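Local structure of sensor protein (Rhodopseudomonas palustris, 2OOL) at residues Ile284-Ile296 / Glu315-Glu329. The protein senses light through a biliverdin chromophore bound in this N-terminal PAS-GAF portion and probably acts as a sensor histidine kinase through its remaining domains. Sequence-based numbering, arbitrary orientation.
Sequences ISIVRDNRLWGMI and ELIAQVLTWQIGVLE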
loop_
_atom_site.group_PDB
_atom_site.type_symbol
_atom_site.label_atom_id
_atom_site.label_comp_id
_atom_site.label_asym_id
_atom_site.label_seq_id
_atom_site.Cartn_x
_atom_site.Cartn_y
_atom_site.Cartn_z
ATOM N N ILE A 284 -2.469 -11.644 -13.387
ATOM C CA ILE A 284 -2.843 -11.944 -12.024
ATOM C C ILE A 284 -4.202 -12.630 -12.094
ATOM O O ILE A 284 -5.166 -12.115 -12.707
ATOM C CB ILE A 284 -2.970 -10.665 -11.160
ATOM C CG1 ILE A 284 -1.676 -9.810 -11.150
ATOM C CG2 ILE A 284 -3.406 -10.997 -9.772
ATOM C CD1 ILE A 284 -1.726 -8.685 -12.119
ATOM N N SER A 285 -4.301 -13.776 -11.453
ATOM C CA SER A 285 -5.541 -14.581 -11.374
ATOM C C SER A 285 -6.624 -13.945 -10.506
ATOM O O SER A 285 -6.334 -13.284 -9.513
ATOM C CB SER A 285 -5.188 -15.997 -10.830
ATOM O OG SER A 285 -4.327 -16.649 -11.756
ATOM N N ILE A 286 -7.882 -14.146 -10.872
ATOM C CA ILE A 286 -8.987 -13.860 -9.951
ATOM C C ILE A 286 -9.629 -15.185 -9.628
ATOM O O ILE A 286 -10.072 -15.888 -10.522
ATOM C CB ILE A 286 -10.039 -12.888 -10.556
ATOM C CG1 ILE A 286 -9.362 -11.575 -10.972
ATOM C CG2 ILE A 286 -11.240 -12.689 -9.573
ATOM C CD1 ILE A 286 -10.250 -10.681 -11.873
ATOM N N VAL A 287 -9.638 -15.527 -8.347
ATOM C CA VAL A 287 -10.008 -16.865 -7.888
ATOM C C VAL A 287 -11.158 -16.808 -6.899
ATOM O O VAL A 287 -11.039 -16.259 -5.792
ATOM C CB VAL A 287 -8.791 -17.570 -7.207
ATOM C CG1 VAL A 287 -9.173 -18.925 -6.556
ATOM C CG2 VAL A 287 -7.632 -17.781 -8.223
ATOM N N ARG A 288 -12.268 -17.427 -7.280
ATOM C CA ARG A 288 -13.452 -17.501 -6.427
ATOM C C ARG A 288 -13.861 -18.968 -6.228
ATOM O O ARG A 288 -14.010 -19.701 -7.202
ATOM C CB ARG A 288 -14.605 -16.721 -7.061
ATOM C CG ARG A 288 -14.414 -15.188 -7.099
ATOM C CD ARG A 288 -15.731 -14.390 -6.822
ATOM N NE ARG A 288 -15.737 -13.981 -5.416
ATOM C CZ ARG A 288 -16.619 -14.327 -4.485
ATOM N NH1 ARG A 288 -17.705 -15.053 -4.761
ATOM N NH2 ARG A 288 -16.422 -13.895 -3.241
ATOM N N ASP A 289 -14.045 -19.385 -4.977
ATOM C CA ASP A 289 -14.413 -20.775 -4.646
ATOM C C ASP A 289 -13.408 -21.787 -5.230
ATOM O O ASP A 289 -13.813 -22.792 -5.838
ATOM C CB ASP A 289 -15.835 -21.118 -5.155
ATOM C CG ASP A 289 -16.867 -20.011 -4.873
ATOM O OD1 ASP A 289 -16.770 -19.340 -3.817
ATOM O OD2 ASP A 289 -17.782 -19.810 -5.710
ATOM N N ASN A 290 -12.111 -21.499 -5.073
ATOM C CA ASN A 290 -11.034 -22.348 -5.571
ATOM C C ASN A 290 -11.136 -22.628 -7.069
ATOM O O ASN A 290 -10.688 -23.671 -7.570
ATOM C CB ASN A 290 -10.982 -23.664 -4.789
ATOM C CG ASN A 290 -10.498 -23.486 -3.343
ATOM O OD1 ASN A 290 -11.231 -23.782 -2.389
ATOM N ND2 ASN A 290 -9.261 -23.040 -3.177
ATOM N N ARG A 291 -11.676 -21.657 -7.789
ATOM C CA ARG A 291 -11.922 -21.781 -9.204
ATOM C C ARG A 291 -11.495 -20.463 -9.854
ATOM O O ARG A 291 -11.711 -19.403 -9.281
ATOM C CB ARG A 291 -13.415 -22.019 -9.384
ATOM C CG ARG A 291 -13.864 -22.649 -10.667
ATOM C CD ARG A 291 -15.419 -22.692 -10.650
ATOM N NE ARG A 291 -16.079 -23.059 -11.907
ATOM C CZ ARG A 291 -16.223 -24.309 -12.379
ATOM N NH1 ARG A 291 -15.707 -25.384 -11.742
ATOM N NH2 ARG A 291 -16.885 -24.487 -13.532
ATOM N N LEU A 292 -10.910 -20.539 -11.042
ATOM C CA LEU A 292 -10.468 -19.362 -11.800
ATOM C C LEU A 292 -11.691 -18.611 -12.372
ATOM O O LEU A 292 -12.433 -19.125 -13.211
ATOM C CB LEU A 292 -9.459 -19.796 -12.890
ATOM C CG LEU A 292 -8.377 -18.848 -13.424
ATOM C CD1 LEU A 292 -7.571 -18.133 -12.320
ATOM C CD2 LEU A 292 -7.453 -19.610 -14.365
ATOM N N TRP A 293 -11.938 -17.410 -11.865
ATOM C CA TRP A 293 -13.064 -16.610 -12.329
ATOM C C TRP A 293 -12.693 -15.782 -13.534
ATOM O O TRP A 293 -13.536 -15.488 -14.389
ATOM C CB TRP A 293 -13.531 -15.717 -11.184
ATOM C CG TRP A 293 -14.662 -14.793 -11.509
ATOM C CD1 TRP A 293 -15.985 -14.997 -11.246
ATOM C CD2 TRP A 293 -14.571 -13.484 -12.110
ATOM N NE1 TRP A 293 -16.722 -13.911 -11.660
ATOM C CE2 TRP A 293 -15.877 -12.971 -12.189
ATOM C CE3 TRP A 293 -13.514 -12.714 -12.598
ATOM C CZ2 TRP A 293 -16.157 -11.725 -12.738
ATOM C CZ3 TRP A 293 -13.795 -11.464 -13.144
ATOM C CH2 TRP A 293 -15.105 -10.985 -13.195
ATOM N N GLY A 294 -11.434 -15.362 -13.562
ATOM C CA GLY A 294 -10.896 -14.455 -14.585
ATOM C C GLY A 294 -9.421 -14.108 -14.338
ATOM O O GLY A 294 -8.774 -14.672 -13.451
ATOM N N MET A 295 -8.901 -13.178 -15.147
ATOM C CA MET A 295 -7.516 -12.718 -15.056
ATOM C C MET A 295 -7.433 -11.218 -15.335
ATOM O O MET A 295 -8.205 -10.696 -16.138
ATOM C CB MET A 295 -6.653 -13.395 -16.121
ATOM C CG MET A 295 -6.778 -14.873 -16.222
ATOM S SD MET A 295 -5.386 -15.784 -15.503
ATOM C CE MET A 295 -4.363 -15.864 -16.979
ATOM N N ILE A 296 -6.518 -10.545 -14.643
ATOM C CA ILE A 296 -6.052 -9.218 -15.010
ATOM C C ILE A 296 -4.838 -9.447 -15.878
ATOM O O ILE A 296 -3.861 -10.037 -15.442
ATOM C CB ILE A 296 -5.658 -8.392 -13.781
ATOM C CG1 ILE A 296 -6.824 -8.373 -12.790
ATOM C CG2 ILE A 296 -5.241 -6.984 -14.204
ATOM C CD1 ILE A 296 -6.702 -7.348 -11.676
ATOM N N GLU A 315 -1.586 -7.867 -6.782
ATOM C CA GLU A 315 -2.236 -9.057 -6.271
ATOM C C GLU A 315 -3.244 -8.668 -5.197
ATOM O O GLU A 315 -4.346 -9.204 -5.153
ATOM C CB GLU A 315 -1.225 -10.058 -5.710
ATOM C CG GLU A 315 -1.875 -11.359 -5.291
ATOM C CD GLU A 315 -0.892 -12.337 -4.616
ATOM O OE1 GLU A 315 0.220 -11.937 -4.238
ATOM O OE2 GLU A 315 -1.252 -13.516 -4.445
ATOM N N LEU A 316 -2.819 -7.738 -4.337
ATOM C CA LEU A 316 -3.697 -7.129 -3.341
ATOM C C LEU A 316 -4.944 -6.530 -3.982
ATOM O O LEU A 316 -6.077 -6.782 -3.524
ATOM C CB LEU A 316 -2.962 -6.049 -2.561
ATOM C CG LEU A 316 -3.722 -5.288 -1.482
ATOM C CD1 LEU A 316 -4.347 -6.203 -0.419
ATOM C CD2 LEU A 316 -2.777 -4.250 -0.846
ATOM N N ILE A 317 -4.728 -5.720 -5.015
ATOM C CA ILE A 317 -5.830 -5.108 -5.767
ATOM C C ILE A 317 -6.804 -6.171 -6.303
ATOM O O ILE A 317 -8.041 -6.021 -6.212
ATOM C CB ILE A 317 -5.282 -4.187 -6.867
ATOM C CG1 ILE A 317 -4.809 -2.864 -6.232
ATOM C CG2 ILE A 317 -6.339 -3.844 -7.958
ATOM C CD1 ILE A 317 -3.811 -2.120 -7.054
ATOM N N ALA A 318 -6.226 -7.238 -6.822
ATOM C CA ALA A 318 -6.947 -8.342 -7.382
ATOM C C ALA A 318 -7.770 -9.029 -6.322
ATOM O O ALA A 318 -8.934 -9.381 -6.571
ATOM C CB ALA A 318 -5.994 -9.320 -8.013
ATOM N N GLN A 319 -7.162 -9.260 -5.154
ATOM C CA GLN A 319 -7.854 -9.915 -4.054
ATOM C C GLN A 319 -9.053 -9.049 -3.530
ATOM O O GLN A 319 -10.101 -9.599 -3.162
ATOM C CB GLN A 319 -6.900 -10.255 -2.915
ATOM C CG GLN A 319 -5.825 -11.356 -3.220
ATOM C CD GLN A 319 -4.785 -11.488 -2.107
ATOM O OE1 GLN A 319 -4.797 -10.693 -1.160
ATOM N NE2 GLN A 319 -3.832 -12.464 -2.242
ATOM N N VAL A 320 -8.912 -7.732 -3.469
ATOM C CA VAL A 320 -10.047 -6.868 -3.066
ATOM C C VAL A 320 -11.156 -6.862 -4.113
ATOM O O VAL A 320 -12.373 -6.844 -3.761
ATOM C CB VAL A 320 -9.603 -5.415 -2.806
ATOM C CG1 VAL A 320 -10.855 -4.447 -2.518
ATOM C CG2 VAL A 320 -8.606 -5.370 -1.682
ATOM N N LEU A 321 -10.741 -6.821 -5.389
ATOM C CA LEU A 321 -11.661 -6.956 -6.526
ATOM C C LEU A 321 -12.418 -8.282 -6.362
ATOM O O LEU A 321 -13.648 -8.324 -6.444
ATOM C CB LEU A 321 -10.893 -6.961 -7.867
ATOM C CG LEU A 321 -11.711 -7.088 -9.168
ATOM C CD1 LEU A 321 -12.800 -5.972 -9.292
ATOM C CD2 LEU A 321 -10.872 -7.142 -10.435
ATOM N N THR A 322 -11.683 -9.355 -6.122
ATOM C CA THR A 322 -12.273 -10.679 -5.927
ATOM C C THR A 322 -13.379 -10.671 -4.877
ATOM O O THR A 322 -14.481 -11.164 -5.126
ATOM C CB THR A 322 -11.180 -11.693 -5.563
ATOM O OG1 THR A 322 -10.141 -11.637 -6.562
ATOM C CG2 THR A 322 -11.751 -13.124 -5.452
ATOM N N TRP A 323 -13.121 -10.085 -3.718
ATOM C CA TRP A 323 -14.169 -9.935 -2.700
ATOM C C TRP A 323 -15.395 -9.149 -3.195
ATOM O O TRP A 323 -16.547 -9.512 -2.897
ATOM C CB TRP A 323 -13.605 -9.212 -1.491
ATOM C CG TRP A 323 -14.606 -8.887 -0.473
ATOM C CD1 TRP A 323 -15.168 -7.681 -0.235
ATOM C CD2 TRP A 323 -15.167 -9.791 0.477
ATOM N NE1 TRP A 323 -16.062 -7.771 0.796
ATOM C CE2 TRP A 323 -16.087 -9.061 1.250
ATOM C CE3 TRP A 323 -14.996 -11.156 0.735
ATOM C CZ2 TRP A 323 -16.832 -9.642 2.283
ATOM C CZ3 TRP A 323 -15.733 -11.737 1.774
ATOM C CH2 TRP A 323 -16.640 -10.979 2.528
ATOM N N GLN A 324 -15.155 -8.064 -3.930
ATOM C CA GLN A 324 -16.246 -7.227 -4.384
ATOM C C GLN A 324 -17.092 -7.873 -5.484
ATOM O O GLN A 324 -18.299 -7.629 -5.570
ATOM C CB GLN A 324 -15.746 -5.863 -4.841
ATOM C CG GLN A 324 -16.860 -4.795 -4.906
ATOM C CD GLN A 324 -17.367 -4.305 -3.540
ATOM O OE1 GLN A 324 -16.969 -4.796 -2.474
ATOM N NE2 GLN A 324 -18.222 -3.311 -3.580
ATOM N N ILE A 325 -16.471 -8.673 -6.329
ATOM C CA ILE A 325 -17.204 -9.482 -7.304
ATOM C C ILE A 325 -18.294 -10.275 -6.600
ATOM O O ILE A 325 -19.460 -10.243 -7.013
ATOM C CB ILE A 325 -16.266 -10.471 -8.034
ATOM C CG1 ILE A 325 -15.432 -9.723 -9.094
ATOM C CG2 ILE A 325 -17.103 -11.575 -8.663
ATOM C CD1 ILE A 325 -14.143 -10.411 -9.565
ATOM N N GLY A 326 -17.901 -10.951 -5.522
ATOM C CA GLY A 326 -18.805 -11.717 -4.693
ATOM C C GLY A 326 -19.896 -10.869 -4.069
ATOM O O GLY A 326 -21.077 -11.236 -4.138
ATOM N N VAL A 327 -19.516 -9.733 -3.478
ATOM C CA VAL A 327 -20.497 -8.810 -2.873
ATOM C C VAL A 327 -21.535 -8.405 -3.911
ATOM O O VAL A 327 -22.739 -8.346 -3.606
ATOM C CB VAL A 327 -19.837 -7.555 -2.257
ATOM C CG1 VAL A 327 -20.873 -6.686 -1.585
ATOM C CG2 VAL A 327 -18.747 -7.946 -1.238
ATOM N N LEU A 328 -21.082 -8.141 -5.132
ATOM C CA LEU A 328 -21.979 -7.731 -6.214
ATOM C C LEU A 328 -22.879 -8.875 -6.704
ATOM O O LEU A 328 -24.079 -8.682 -6.859
ATOM C CB LEU A 328 -21.189 -7.111 -7.371
ATOM C CG LEU A 328 -20.627 -5.718 -7.056
ATOM C CD1 LEU A 328 -19.728 -5.203 -8.166
ATOM C CD2 LEU A 328 -21.761 -4.706 -6.764
ATOM N N GLU A 329 -22.298 -10.050 -6.935
ATOM C CA GLU A 329 -23.054 -11.261 -7.287
ATOM C C GLU A 329 -24.163 -11.485 -6.251
ATOM O O GLU A 329 -25.358 -11.494 -6.601
ATOM C CB GLU A 329 -22.119 -12.502 -7.432
ATOM C CG GLU A 329 -21.892 -12.961 -8.919
ATOM C CD GLU A 329 -20.522 -13.622 -9.241
ATOM O OE1 GLU A 329 -19.889 -13.200 -10.269
ATOM O OE2 GLU A 329 -20.086 -14.561 -8.505
HETATM O O HOH W 1 -8.415 -13.819 -6.470
#
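Strand 284-288 runs along helix 315-329 at 31°, their axes 8.2 Å apart, and by CA position Ile284 lies nearest Glu315 and Ile286 nearest Thr322. Strand 291-296 pairs antiparallel with the first strand, and Trp293 and Gly294 both face Ile286 in a classic beta bulge. Ile284 CG2 meets Ala318 CB at 3.6 Å. One turn on from Ala318, Leu321 CD2 meets CD1 of Ile286; a further turn on, Ile325 CD1 meets CG2 of Ile286. The Ile325 methyl then lies over one face of the Trp293 indole, a CH-pi contact with CD1 3.6 Å from the centroid of the six-membered ring. Trp293 CG is anti to its own N (chi1 178°), which carries the ring across to the helix. At the ring edge, Glu329 OE1 comes within 3.5 Å of Trp293 NE1.

Arg288 bends at chi2 and chi3 and lays its guanidinium flat over Gly326 CA, 3.4 Å from CZ. Gly326 leaves room for this, since a side chain there would collide with the arginine. NE of Arg288 donates to Thr322 O at 3.1 Å, from above the carbonyl plane. An alanine at Arg288 would lose this bond and is likely to uncover the helix at Gly326. Thr322 OG1 donates to Ala318 O at 2.6 Å and accepts from a water, which in turn accepts from Val287 N. This water therefore links the strand to the helix.

The contact joins the GAF sheet to helix 308-332. Met295 touches the chromophore, while Trp293 and Met295 pair through their backbones with strand 181-187. Leu321 and Ile325 also pack on helix 162-177. Next to Thr322 but pointing away from the strands, Trp323 meets Trp323 of the second subunit edge-to-face, so the same helix serves both the sheet and the dimer.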